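Local coordinates for protein malonate decarboxylase subunit alpha (PDB 6MPR) that probably serves as the acetyl-ACP:malonate acyl-carrier-protein transferase subunit of malonate decarboxylase, which turns malonate into acetate and carbon dioxide, at residues R237-I242 with H303-P308; L279-Y284 with K293-W298; I310-V315 with V551-G556; K329-R334 with G344-N349; K545-L550 with G556-P561. All blocks are in the same frame, centred on the assembly; numbering follows the deposited sequence.

Contact 1 of 5, residues R237-I242 with H303-P308; sequences RDPKHI and HPTLIP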
# COMPACT_ATOMS: atom_id res chain seq x y z
N ARG A 237 15.15 7.80 21.28
CA ARG A 237 15.22 7.18 22.59
C ARG A 237 16.58 7.49 23.20
O ARG A 237 17.61 7.28 22.55
CB ARG A 237 15.00 5.67 22.50
CG ARG A 237 13.55 5.29 22.17
CD ARG A 237 12.60 5.70 23.30
NE ARG A 237 11.20 5.44 22.98
CZ ARG A 237 10.42 6.29 22.31
NH1 ARG A 237 10.93 7.45 21.90
NH2 ARG A 237 9.15 5.99 22.06
N ASP A 238 16.57 8.03 24.41
CA ASP A 238 17.82 8.37 25.10
C ASP A 238 18.56 7.10 25.50
O ASP A 238 18.07 6.36 26.36
CB ASP A 238 17.51 9.20 26.34
CG ASP A 238 18.75 9.81 26.98
OD1 ASP A 238 19.85 9.21 26.89
OD2 ASP A 238 18.63 10.88 27.59
N PRO A 239 19.75 6.83 24.95
CA PRO A 239 20.49 5.63 25.33
C PRO A 239 20.73 5.49 26.83
O PRO A 239 20.92 4.37 27.31
CB PRO A 239 21.82 5.79 24.58
CG PRO A 239 21.47 6.64 23.40
CD PRO A 239 20.45 7.60 23.91
N LYS A 240 20.73 6.59 27.59
CA LYS A 240 21.03 6.47 29.02
C LYS A 240 19.97 5.67 29.76
O LYS A 240 20.28 5.12 30.83
CB LYS A 240 21.17 7.85 29.67
CG LYS A 240 19.84 8.51 30.00
CD LYS A 240 20.01 9.76 30.87
CE LYS A 240 18.69 10.52 30.97
NZ LYS A 240 18.70 11.62 31.97
N HIS A 241 18.76 5.57 29.22
CA HIS A 241 17.65 4.84 29.84
C HIS A 241 17.55 3.39 29.38
O HIS A 241 16.66 2.68 29.85
CB HIS A 241 16.33 5.56 29.55
CG HIS A 241 16.18 6.85 30.29
ND1 HIS A 241 15.69 7.99 29.70
CD2 HIS A 241 16.46 7.18 31.58
CE1 HIS A 241 15.67 8.97 30.59
NE2 HIS A 241 16.13 8.50 31.73
N ILE A 242 18.42 2.94 28.47
CA ILE A 242 18.45 1.53 28.10
C ILE A 242 19.02 0.71 29.25
O ILE A 242 20.06 1.06 29.83
CB ILE A 242 19.25 1.33 26.81
CG1 ILE A 242 18.63 2.10 25.64
CG2 ILE A 242 19.34 -0.15 26.47
CD1 ILE A 242 19.52 2.18 24.39
N HIS A 303 16.38 7.51 13.23
CA HIS A 303 16.62 7.32 14.66
C HIS A 303 18.03 7.79 14.99
O HIS A 303 18.99 7.32 14.35
CB HIS A 303 16.49 5.85 15.05
CG HIS A 303 15.10 5.29 14.97
ND1 HIS A 303 14.79 4.03 15.44
CD2 HIS A 303 13.95 5.81 14.48
CE1 HIS A 303 13.50 3.80 15.25
NE2 HIS A 303 12.97 4.86 14.67
N PRO A 304 18.22 8.70 15.95
CA PRO A 304 19.59 8.99 16.39
C PRO A 304 20.29 7.75 16.89
O PRO A 304 21.52 7.64 16.75
CB PRO A 304 19.40 10.03 17.51
CG PRO A 304 18.08 10.69 17.16
CD PRO A 304 17.24 9.51 16.70
N THR A 305 19.55 6.78 17.43
CA THR A 305 20.21 5.57 17.91
C THR A 305 20.71 4.68 16.78
O THR A 305 21.44 3.72 17.06
CB THR A 305 19.28 4.76 18.82
OG1 THR A 305 18.05 4.46 18.14
CG2 THR A 305 18.99 5.53 20.10
N LEU A 306 20.34 4.97 15.52
CA LEU A 306 20.92 4.26 14.38
C LEU A 306 22.24 4.86 13.92
O LEU A 306 22.90 4.26 13.06
CB LEU A 306 19.92 4.24 13.20
CG LEU A 306 20.12 3.18 12.12
CD1 LEU A 306 19.88 1.79 12.70
CD2 LEU A 306 19.17 3.45 10.94
N ILE A 307 22.67 6.00 14.46
CA ILE A 307 23.89 6.64 13.97
C ILE A 307 25.11 5.71 14.02
O ILE A 307 25.82 5.62 13.01
CB ILE A 307 24.12 7.97 14.71
CG1 ILE A 307 23.04 8.99 14.29
CG2 ILE A 307 25.52 8.52 14.42
CD1 ILE A 307 23.12 10.31 15.02
N PRO A 308 25.39 5.00 15.12
CA PRO A 308 26.58 4.13 15.10
C PRO A 308 26.51 3.04 14.04
O PRO A 308 27.51 2.73 13.39
CB PRO A 308 26.62 3.58 16.53
CG PRO A 308 25.95 4.64 17.35
CD PRO A 308 24.81 5.09 16.48
O HOH W 1 16.06 6.92 18.40
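The methyl CG2 of T305 presses on the backbone carbonyl of R237, with CG2 3.3 Å from R237 O, and this is the main direct touch between 237-242 and 303-308. A looser neighbour is P239, whose ring atom CG lies 4.3 Å from T305 CG2. The first torsion of T305 explains the division of labour: at 56° it sets CG2 anti to the carbonyl carbon, toward the R237 backbone, and puts OG1 between the backbone N and the carbonyl carbon. OG1 instead reaches the facing chain through water. The water accepts from R237 N at 3.1 Å and donates to T305 OG1 at 3.2 Å, so R237 N and T305 OG1 are joined through the water and not directly. OG1 is also hydrogen-bonded to E278 OE1 on helix 272-287, and the other oxygen of that carboxylate, OE2, takes H303 ND1.

Behind R237 the backbone is shaped by an Asx turn: K240 N donates to D238 OD1 over 2.9 Å, from 37° above the carboxylate plane. The turn runs into, and overlaps, the 3-10 segment 239-241, and the carbonyls of P239 and I242 both accept from R539 NH1. On the facing side, 304-306 have helical backbone angles and lead into helix 307-311.

No direct hydrogen bond joins the segments, and the surface buried between them is modest, 116 Å². Between these two segments the join is one methyl, touching a carbonyl and more loosely a proline ring, plus one water, with E278 holding the hydroxyl that the water meets.

Contact 2 of 5, residues L279-Y284 with K293-W298; sequences LILPTY and KICRNW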
# COMPACT_ATOMS: atom_id res chain seq x y z
N LEU A 279 21.84 -0.16 18.68
CA LEU A 279 23.09 0.24 19.32
C LEU A 279 24.05 -0.91 19.60
O LEU A 279 25.23 -0.64 19.88
CB LEU A 279 22.81 1.00 20.62
CG LEU A 279 22.26 2.41 20.38
CD1 LEU A 279 21.79 3.05 21.68
CD2 LEU A 279 23.31 3.27 19.69
N ILE A 280 23.63 -2.16 19.51
CA ILE A 280 24.57 -3.26 19.69
C ILE A 280 24.87 -3.99 18.39
O ILE A 280 25.71 -4.89 18.39
CB ILE A 280 24.13 -4.27 20.78
CG1 ILE A 280 22.93 -5.11 20.33
CG2 ILE A 280 23.89 -3.59 22.12
CD1 ILE A 280 22.64 -6.26 21.26
N LEU A 281 24.25 -3.61 17.28
CA LEU A 281 24.74 -4.12 16.00
C LEU A 281 26.24 -3.89 15.82
O LEU A 281 26.95 -4.85 15.49
CB LEU A 281 23.94 -3.52 14.83
CG LEU A 281 22.57 -4.12 14.60
CD1 LEU A 281 21.86 -3.29 13.55
CD2 LEU A 281 22.71 -5.58 14.16
N PRO A 282 26.79 -2.69 16.05
CA PRO A 282 28.22 -2.49 15.78
C PRO A 282 29.14 -3.10 16.82
O PRO A 282 30.37 -3.05 16.63
CB PRO A 282 28.36 -0.95 15.77
CG PRO A 282 26.96 -0.42 15.63
CD PRO A 282 26.12 -1.41 16.36
N THR A 283 28.61 -3.66 17.90
CA THR A 283 29.43 -4.30 18.93
C THR A 283 29.13 -5.79 18.98
O THR A 283 29.94 -6.60 18.52
CB THR A 283 29.18 -3.65 20.30
OG1 THR A 283 27.77 -3.66 20.57
CG2 THR A 283 29.68 -2.22 20.32
N TYR A 284 27.97 -6.18 19.50
CA TYR A 284 27.61 -7.59 19.52
C TYR A 284 27.45 -8.15 18.11
O TYR A 284 27.93 -9.25 17.81
CB TYR A 284 26.32 -7.77 20.32
CG TYR A 284 25.85 -9.20 20.42
CD1 TYR A 284 26.60 -10.16 21.09
CD2 TYR A 284 24.62 -9.58 19.87
CE1 TYR A 284 26.15 -11.47 21.19
CE2 TYR A 284 24.17 -10.89 19.98
CZ TYR A 284 24.94 -11.83 20.63
OH TYR A 284 24.48 -13.12 20.73
N LYS A 293 25.70 -8.73 6.40
CA LYS A 293 24.94 -9.96 6.23
C LYS A 293 23.51 -9.86 6.72
O LYS A 293 22.71 -10.74 6.39
CB LYS A 293 25.61 -11.12 6.98
CG LYS A 293 27.02 -11.41 6.51
CD LYS A 293 27.62 -12.57 7.26
CE LYS A 293 29.11 -12.66 7.00
NZ LYS A 293 29.76 -13.55 8.00
N ILE A 294 23.20 -8.85 7.53
CA ILE A 294 21.87 -8.62 8.08
C ILE A 294 21.64 -7.12 8.18
O ILE A 294 22.58 -6.33 8.29
CB ILE A 294 21.64 -9.27 9.46
CG1 ILE A 294 22.58 -8.65 10.50
CG2 ILE A 294 21.85 -10.80 9.40
CD1 ILE A 294 22.26 -9.04 11.93
N CYS A 295 20.37 -6.73 8.16
CA CYS A 295 19.95 -5.38 8.52
C CYS A 295 20.56 -4.32 7.61
O CYS A 295 21.04 -3.28 8.07
CB CYS A 295 20.28 -5.08 9.98
SG CYS A 295 19.57 -6.24 11.18
N ARG A 296 20.48 -4.55 6.30
CA ARG A 296 21.06 -3.63 5.32
C ARG A 296 20.11 -2.51 4.92
O ARG A 296 20.53 -1.35 4.81
CB ARG A 296 21.50 -4.41 4.09
CG ARG A 296 22.62 -5.39 4.39
CD ARG A 296 23.24 -5.93 3.12
NE ARG A 296 22.33 -6.82 2.42
CZ ARG A 296 21.82 -6.59 1.22
NH1 ARG A 296 22.14 -5.49 0.56
NH2 ARG A 296 20.99 -7.48 0.68
N ASN A 297 18.84 -2.82 4.70
CA ASN A 297 17.89 -1.88 4.11
C ASN A 297 16.73 -1.65 5.06
O ASN A 297 16.10 -2.61 5.51
CB ASN A 297 17.41 -2.42 2.76
CG ASN A 297 18.56 -2.80 1.87
OD1 ASN A 297 19.34 -1.94 1.45
ND2 ASN A 297 18.70 -4.09 1.58
N TRP A 298 16.44 -0.39 5.35
CA TRP A 298 15.49 -0.06 6.40
C TRP A 298 14.34 0.81 5.89
O TRP A 298 14.51 1.66 5.01
CB TRP A 298 16.21 0.68 7.54
CG TRP A 298 17.30 -0.10 8.22
CD1 TRP A 298 18.51 -0.49 7.68
CD2 TRP A 298 17.30 -0.55 9.57
NE1 TRP A 298 19.25 -1.17 8.63
CE2 TRP A 298 18.53 -1.21 9.80
CE3 TRP A 298 16.37 -0.46 10.61
CZ2 TRP A 298 18.86 -1.77 11.03
CZ3 TRP A 298 16.70 -1.03 11.84
CH2 TRP A 298 17.94 -1.66 12.04
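The indole NE1 of W298 donates to the carbonyl O of C295 at 2.8 Å, and both residues touch L281 across the contact. The bond is bent, 141° at the hydrogen, and the donor stands 62° above the carbonyl plane. It draws the tryptophan back against its own chain, where C295 has a left-handed backbone conformation just before strand 297-299.

L281 meets this turn with both of its methyls. CD1 lies at the edge of the indole, near its plane, 4.2 Å from W298 CZ2, and the same methyl is 4.3 Å from C295 CB. CD2 takes the other partner, I294, whose terminal CD1 is 4.1 Å away. Beyond its first torsion the leucine is extended (chi2 173°), which carries CD1 outward from the helix to the indole.

These residues belong to the beta-alpha-beta unit formed by strand 265-268, helix 272-287 and strand 297-299, so L281 packs the helix against the chain that returns into the sheet. L266, on the first strand of the unit, touches C295 and W298, while the W298 ring also meets H268 edge to face.

The contacts across the two segments are all apolar, and none is closer than the pair of L281 with I294. Between these two segments the joining is by apolar packing, with no hydrogen bond across, and the polar NE1 of the buried indole is satisfied within the turn.

Contact 3 of 5, residues I310-V315 with V551-G556; sequences IETGWV and VTWSDG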
# COMPACT_ATOMS: atom_id res chain seq x y z
N ILE A 310 24.96 3.29 11.18
CA ILE A 310 25.26 3.93 9.90
C ILE A 310 26.76 4.18 9.78
O ILE A 310 27.37 3.86 8.75
CB ILE A 310 24.49 5.25 9.76
CG1 ILE A 310 22.98 4.99 9.75
CG2 ILE A 310 24.91 5.97 8.48
CD1 ILE A 310 22.19 6.28 9.89
N GLU A 311 27.36 4.76 10.81
CA GLU A 311 28.76 5.17 10.71
C GLU A 311 29.69 3.99 10.51
O GLU A 311 30.75 4.14 9.89
CB GLU A 311 29.18 5.97 11.95
CG GLU A 311 28.45 7.30 12.10
CD GLU A 311 28.65 8.20 10.88
OE1 GLU A 311 29.79 8.60 10.61
OE2 GLU A 311 27.65 8.49 10.19
N THR A 312 29.35 2.82 11.06
CA THR A 312 30.21 1.66 10.91
C THR A 312 29.90 0.82 9.68
O THR A 312 30.52 -0.24 9.50
CB THR A 312 30.15 0.76 12.15
OG1 THR A 312 28.78 0.47 12.46
CG2 THR A 312 30.81 1.43 13.35
N GLY A 313 28.96 1.25 8.84
CA GLY A 313 28.73 0.61 7.56
C GLY A 313 27.71 -0.51 7.54
O GLY A 313 27.64 -1.23 6.54
N TRP A 314 26.90 -0.67 8.60
CA TRP A 314 25.86 -1.70 8.58
C TRP A 314 24.69 -1.29 7.71
O TRP A 314 24.10 -2.12 7.02
CB TRP A 314 25.34 -1.97 9.99
CG TRP A 314 26.29 -2.71 10.84
CD1 TRP A 314 27.41 -2.21 11.43
CD2 TRP A 314 26.20 -4.08 11.23
NE1 TRP A 314 28.04 -3.20 12.15
CE2 TRP A 314 27.31 -4.35 12.05
CE3 TRP A 314 25.29 -5.11 10.97
CZ2 TRP A 314 27.55 -5.62 12.59
CZ3 TRP A 314 25.52 -6.36 11.50
CH2 TRP A 314 26.65 -6.60 12.31
N VAL A 315 24.33 -0.01 7.76
CA VAL A 315 23.07 0.48 7.22
C VAL A 315 23.32 1.00 5.81
O VAL A 315 23.98 2.03 5.63
CB VAL A 315 22.47 1.58 8.10
CG1 VAL A 315 21.19 2.11 7.46
CG2 VAL A 315 22.20 1.07 9.51
N VAL A 551 26.02 12.34 19.64
CA VAL A 551 26.56 13.54 19.00
C VAL A 551 27.98 13.28 18.53
O VAL A 551 28.36 13.60 17.39
CB VAL A 551 26.51 14.74 19.96
CG1 VAL A 551 27.19 15.94 19.34
CG2 VAL A 551 25.07 15.05 20.32
N THR A 552 28.80 12.70 19.41
CA THR A 552 30.17 12.35 19.05
C THR A 552 30.21 11.41 17.85
O THR A 552 30.96 11.64 16.89
CB THR A 552 30.86 11.72 20.26
OG1 THR A 552 30.89 12.69 21.33
CG2 THR A 552 32.30 11.29 19.93
N TRP A 553 29.39 10.36 17.88
CA TRP A 553 29.32 9.41 16.77
C TRP A 553 28.99 10.11 15.45
O TRP A 553 29.48 9.72 14.39
CB TRP A 553 28.27 8.34 17.06
CG TRP A 553 28.79 7.07 17.69
CD1 TRP A 553 28.63 6.66 18.98
CD2 TRP A 553 29.51 6.02 17.03
NE1 TRP A 553 29.22 5.43 19.17
CE2 TRP A 553 29.77 5.02 17.99
CE3 TRP A 553 29.98 5.83 15.72
CZ2 TRP A 553 30.45 3.84 17.68
CZ3 TRP A 553 30.67 4.67 15.42
CH2 TRP A 553 30.90 3.69 16.39
N SER A 554 28.14 11.13 15.50
CA SER A 554 27.70 11.85 14.32
C SER A 554 28.69 12.92 13.88
O SER A 554 28.36 13.70 12.97
CB SER A 554 26.36 12.54 14.61
OG SER A 554 26.60 13.69 15.40
N ASP A 555 29.85 13.01 14.52
CA ASP A 555 30.85 14.03 14.20
C ASP A 555 30.28 15.44 14.41
O ASP A 555 30.62 16.37 13.68
CB ASP A 555 31.36 13.85 12.76
CG ASP A 555 32.65 14.58 12.51
OD1 ASP A 555 33.40 14.84 13.47
OD2 ASP A 555 32.92 14.89 11.32
N GLY A 556 29.43 15.60 15.42
CA GLY A 556 28.82 16.87 15.74
C GLY A 556 27.64 17.26 14.88
O GLY A 556 27.09 18.34 15.08
O HOH W 2 31.85 8.56 12.47
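E311 runs from its helix along W553. Its CB lies 3.9 Å from W553 CE3, obliquely placed to the indole. CG, put beside the backbone N by a first torsion of -66°, then sits 3.5 Å from W553 O. A bend at chi2 (-57°) turns the carboxylate off the ring, leaving the two planes 69° apart. At the tip the oxygens part company: OE1 accepts from a water at 2.8 Å that also donates, more distantly, to W553 O at 3.3 Å, whereas OE2 takes Y330 OH in a hydrogen bond and R334 NE in a salt bridge. Two donors on one oxygen would be expected to favour the ionised form.

Both segments are helix C-termini closed by Schellman motifs, with G313 and D555 the first residues to leave helical backbone angles, each at positive phi. In the second, the two bonds back into the last turn run from G556 N to V551 O, 3.0 Å, and from D555 N to T552 O. S554 OG joins at V551 O from the opposite face of the carbonyl plane, at 2.7 Å, and in turn accepts Y558 N.

T312 adds its methyl beside E311. CG2 is 3.8 Å from W553 CH2, again oblique to the indole, while OG1 bonds back to P308 O. The far side of the ring system is fixed by NE1, which donates to A543 O. W20 of the second subunit packs on E311 and on I310.

Contact 4 of 5, residues K329-R334 with G344-N349; sequences KYVAAR and GALRSN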
# COMPACT_ATOMS: atom_id res chain seq x y z
N LYS A 329 20.60 17.78 9.54
CA LYS A 329 21.92 18.05 8.96
C LYS A 329 22.74 16.77 8.80
O LYS A 329 23.50 16.64 7.84
CB LYS A 329 22.66 19.07 9.82
N TYR A 330 22.60 15.83 9.74
CA TYR A 330 23.22 14.51 9.59
C TYR A 330 22.68 13.80 8.37
O TYR A 330 23.44 13.28 7.54
CB TYR A 330 22.95 13.68 10.85
CG TYR A 330 23.51 12.27 10.80
CD1 TYR A 330 24.86 12.05 11.01
CD2 TYR A 330 22.68 11.18 10.54
CE1 TYR A 330 25.37 10.77 10.97
CE2 TYR A 330 23.19 9.90 10.49
CZ TYR A 330 24.54 9.70 10.70
OH TYR A 330 25.06 8.43 10.68
N VAL A 331 21.35 13.75 8.25
CA VAL A 331 20.75 13.11 7.08
C VAL A 331 21.26 13.76 5.80
O VAL A 331 21.62 13.07 4.84
CB VAL A 331 19.22 13.18 7.15
CG1 VAL A 331 18.62 12.78 5.79
CG2 VAL A 331 18.70 12.28 8.30
N ALA A 332 21.31 15.10 5.77
CA ALA A 332 21.78 15.78 4.56
C ALA A 332 23.25 15.47 4.28
O ALA A 332 23.68 15.51 3.12
CB ALA A 332 21.57 17.29 4.69
N ALA A 333 24.02 15.16 5.31
CA ALA A 333 25.41 14.79 5.15
C ALA A 333 25.61 13.31 4.88
O ALA A 333 26.77 12.87 4.75
CB ALA A 333 26.22 15.22 6.39
N ARG A 334 24.52 12.53 4.78
CA ARG A 334 24.60 11.09 4.50
C ARG A 334 23.71 10.69 3.32
O ARG A 334 22.90 9.76 3.42
CB ARG A 334 24.22 10.31 5.76
CG ARG A 334 25.12 10.59 6.96
CD ARG A 334 26.47 9.90 6.79
NE ARG A 334 27.38 10.11 7.92
CZ ARG A 334 28.13 11.19 8.09
NH1 ARG A 334 28.08 12.19 7.20
NH2 ARG A 334 28.95 11.28 9.13
N GLY A 344 19.23 18.86 -1.39
CA GLY A 344 20.01 18.36 -0.27
C GLY A 344 19.19 17.76 0.87
O GLY A 344 19.72 16.92 1.61
N ALA A 345 17.93 18.14 1.03
CA ALA A 345 17.17 17.77 2.22
C ALA A 345 16.38 16.46 2.05
O ALA A 345 15.93 16.12 0.95
CB ALA A 345 16.21 18.89 2.61
N LEU A 346 16.21 15.75 3.17
CA LEU A 346 15.39 14.55 3.23
C LEU A 346 14.03 14.75 2.55
O LEU A 346 13.42 15.81 2.66
CB LEU A 346 15.16 14.17 4.70
CG LEU A 346 14.23 12.99 5.05
CD1 LEU A 346 14.82 11.66 4.55
CD2 LEU A 346 13.92 12.92 6.57
N ARG A 347 13.56 13.69 1.88
CA ARG A 347 12.17 13.59 1.41
C ARG A 347 11.57 12.36 2.09
O ARG A 347 11.81 11.22 1.68
CB ARG A 347 12.10 13.48 -0.11
CG ARG A 347 10.82 12.92 -0.70
CD ARG A 347 9.77 13.97 -1.09
NE ARG A 347 8.63 13.32 -1.74
CZ ARG A 347 7.52 13.92 -2.17
NH1 ARG A 347 7.36 15.24 -2.04
NH2 ARG A 347 6.56 13.19 -2.73
N SER A 348 10.83 12.59 3.18
CA SER A 348 10.04 11.51 3.74
C SER A 348 8.78 11.32 2.91
O SER A 348 8.39 12.18 2.10
CB SER A 348 9.67 11.81 5.18
OG SER A 348 9.07 13.08 5.27
N ASN A 349 8.14 10.18 3.10
CA ASN A 349 6.90 9.90 2.40
C ASN A 349 6.24 8.75 3.17
O ASN A 349 6.61 7.60 2.98
CB ASN A 349 7.18 9.53 0.95
CG ASN A 349 5.93 9.31 0.13
OD1 ASN A 349 4.91 8.85 0.64
ND2 ASN A 349 6.01 9.63 -1.17
O HOH W 3 22.26 16.41 1.04
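V331 and A332 meet G344 and L346 with no ring or other flat side chain taking part in the contact itself; the nearby ones on the helix side are Y330 and R334. The Y330 ring has R334 CG over one face, 3.9 Å above the plane and offset toward the rim. The guanidinium of R334 folds back on its own turn: NH1 donates to A333 O at 2.9 Å, with the acceptor within 1° of the guanidinium plane but the donor standing 65° above the carbonyl plane. This ties the arginine to the end of helix 328-332, and W20 of the second subunit makes a cation-pi contact with it.

Across the contact V331 CG1 lies 3.9 Å from L346 CB and 4.2 Å from L346 CD1. A first torsion of 168° leaves CG1 of the valine anti to the backbone N, pointing it at the leucine. Beside this apolar pair, A332 CB rests 3.6 Å from G344 O. The polar counterpart is a single water that donates to A332 O and to G344 O, 2.7 Å from each, so two carbonyls that cannot bond one another share one bridge. The backbone of G344, at positive phi, is one that glycine alone takes comfortably.

V331 also packs on P302 and F338. Past L346 the chain leads to helix 350-359, where N349 is the N-cap, its OD1 taking M352 N, and R347 salt-bridges D213 of its own chain and E186 of the second subunit. The contact thus joins the end of helix 328-332 to the loop that enters helix 350-359, near the subunit interface.

Contact 5 of 5, residues K545-L550 with G556-P561; sequences KNIADL and GLYQPP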
# COMPACT_ATOMS: atom_id res chain seq x y z
N LYS A 545 26.28 5.24 25.00
CA LYS A 545 25.67 5.15 26.32
C LYS A 545 24.73 6.31 26.64
O LYS A 545 23.98 6.22 27.62
CB LYS A 545 26.77 5.11 27.40
CG LYS A 545 27.33 3.73 27.70
CD LYS A 545 28.08 3.16 26.51
CE LYS A 545 28.90 1.95 26.91
NZ LYS A 545 29.72 1.48 25.76
N ASN A 546 24.76 7.38 25.86
CA ASN A 546 23.97 8.56 26.16
C ASN A 546 23.87 9.40 24.90
O ASN A 546 24.46 9.06 23.86
CB ASN A 546 24.58 9.35 27.33
CG ASN A 546 26.06 9.67 27.12
OD1 ASN A 546 26.49 10.02 26.01
ND2 ASN A 546 26.85 9.53 28.17
N ILE A 547 23.14 10.51 25.00
CA ILE A 547 22.94 11.40 23.85
C ILE A 547 24.27 12.02 23.41
O ILE A 547 24.56 12.10 22.21
CB ILE A 547 21.90 12.48 24.20
CG1 ILE A 547 20.49 11.89 24.30
CG2 ILE A 547 21.97 13.65 23.23
CD1 ILE A 547 19.83 11.59 22.96
N ALA A 548 25.08 12.50 24.36
CA ALA A 548 26.38 13.06 24.01
C ALA A 548 27.18 12.08 23.16
O ALA A 548 27.88 12.49 22.22
CB ALA A 548 27.16 13.41 25.28
N ASP A 549 27.06 10.79 23.45
CA ASP A 549 27.78 9.78 22.67
C ASP A 549 27.26 9.74 21.23
O ASP A 549 28.05 9.54 20.29
CB ASP A 549 27.63 8.42 23.33
CG ASP A 549 28.66 8.19 24.43
OD1 ASP A 549 29.49 9.09 24.68
OD2 ASP A 549 28.62 7.11 25.04
N LEU A 550 25.95 9.93 21.04
CA LEU A 550 25.41 9.97 19.69
C LEU A 550 25.91 11.20 18.95
O LEU A 550 26.23 11.12 17.75
CB LEU A 550 23.88 9.96 19.73
CG LEU A 550 23.26 8.64 20.25
CD1 LEU A 550 21.76 8.73 20.32
CD2 LEU A 550 23.69 7.48 19.37
N GLY A 556 29.43 15.60 15.42
CA GLY A 556 28.82 16.87 15.74
C GLY A 556 27.64 17.26 14.88
O GLY A 556 27.09 18.34 15.08
N LEU A 557 27.23 16.40 13.93
CA LEU A 557 26.15 16.74 13.02
C LEU A 557 24.77 16.63 13.67
O LEU A 557 23.87 17.42 13.36
CB LEU A 557 26.21 15.85 11.78
CG LEU A 557 27.37 16.10 10.82
CD1 LEU A 557 27.54 14.93 9.87
CD2 LEU A 557 27.11 17.39 10.05
N TYR A 558 24.58 15.64 14.54
CA TYR A 558 23.33 15.51 15.28
C TYR A 558 23.23 16.61 16.33
O TYR A 558 24.15 16.80 17.13
CB TYR A 558 23.24 14.13 15.94
CG TYR A 558 22.06 13.96 16.88
CD1 TYR A 558 20.78 14.31 16.48
CD2 TYR A 558 22.22 13.46 18.17
CE1 TYR A 558 19.69 14.17 17.34
CE2 TYR A 558 21.14 13.31 19.03
CZ TYR A 558 19.88 13.68 18.61
OH TYR A 558 18.80 13.53 19.46
N GLN A 559 22.12 17.34 16.32
CA GLN A 559 21.90 18.48 17.22
C GLN A 559 20.66 18.17 18.06
O GLN A 559 19.53 18.43 17.62
CB GLN A 559 21.71 19.77 16.42
CG GLN A 559 22.79 20.01 15.39
CD GLN A 559 22.53 21.24 14.54
OE1 GLN A 559 22.98 22.34 14.87
NE2 GLN A 559 21.79 21.07 13.44
N PRO A 560 20.84 17.62 19.26
CA PRO A 560 19.68 17.14 20.04
C PRO A 560 18.72 18.28 20.35
O PRO A 560 19.14 19.39 20.71
CB PRO A 560 20.33 16.61 21.33
CG PRO A 560 21.75 16.34 20.97
CD PRO A 560 22.12 17.32 19.90
N PRO A 561 17.42 18.03 20.21
CA PRO A 561 16.44 19.05 20.59
C PRO A 561 16.36 19.22 22.10
O PRO A 561 16.96 18.47 22.88
CB PRO A 561 15.13 18.51 20.00
CG PRO A 561 15.33 17.04 19.89
CD PRO A 561 16.80 16.83 19.61
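Y558 and I547 share the most buried surface here, in a helix followed by an irregular tail that runs back antiparallel beside it: helix 547-553 is N-capped by N546, and 556-561 returns along its side. The tyrosine ring reaches the helix because its CG is anti to the backbone N (chi1 172°). Its partners are I547 and L550, one helical turn apart. L550 CB is 4.2 Å from Y558 CD2, while I547 crosses the tyrosine at about a right angle, with CG2 4.3 Å from Y558 CE2 and CD1 4.1 Å from Y558 OH. Both aliphatic groups approach the ring obliquely.

The same I547 methyl makes the tightest touch of the contact, CG2 lying 3.5 Å from P560 CG, the two side chains running alongside in opposite directions. P560 also covers the tyrosine, its N placed over one face of the ring, so that Y558, P560 and I547 form a compact apolar group. I307 of helix 307-311 adds to the surroundings of Y558.

The helix start is fixed by polar bonds. D549 N donates to N546 OD1 at 2.7 Å, nearly along the C=O axis at 172°, and the D549 carboxylate takes K545 N with the anti lone pair of OD2.

In the fold
Contacts 1, 3 and 5 cluster round helices 307-311 and 547-553: their centres lie 9 to 12 Å apart, and contacts 3 and 5 share G556. W553 of contact 3 lies against P308 and I307 from contact 1. Contact 2 joins this group through L279, which packs on T305, I242 and P308, and through L281 O, 3.1 Å from W314 CZ2. Contact 4 lies further out, its centre 15 Å from contact 3 and 21 Å from contact 2. It is tied to contact 3 by E311 OE2, 2.8 Å from R334 NE and 2.6 Å from Y330 OH, and to contact 5 by L557. Contacts 2, 3 and 4 reach the second subunit; contacts 1 and 5 do not.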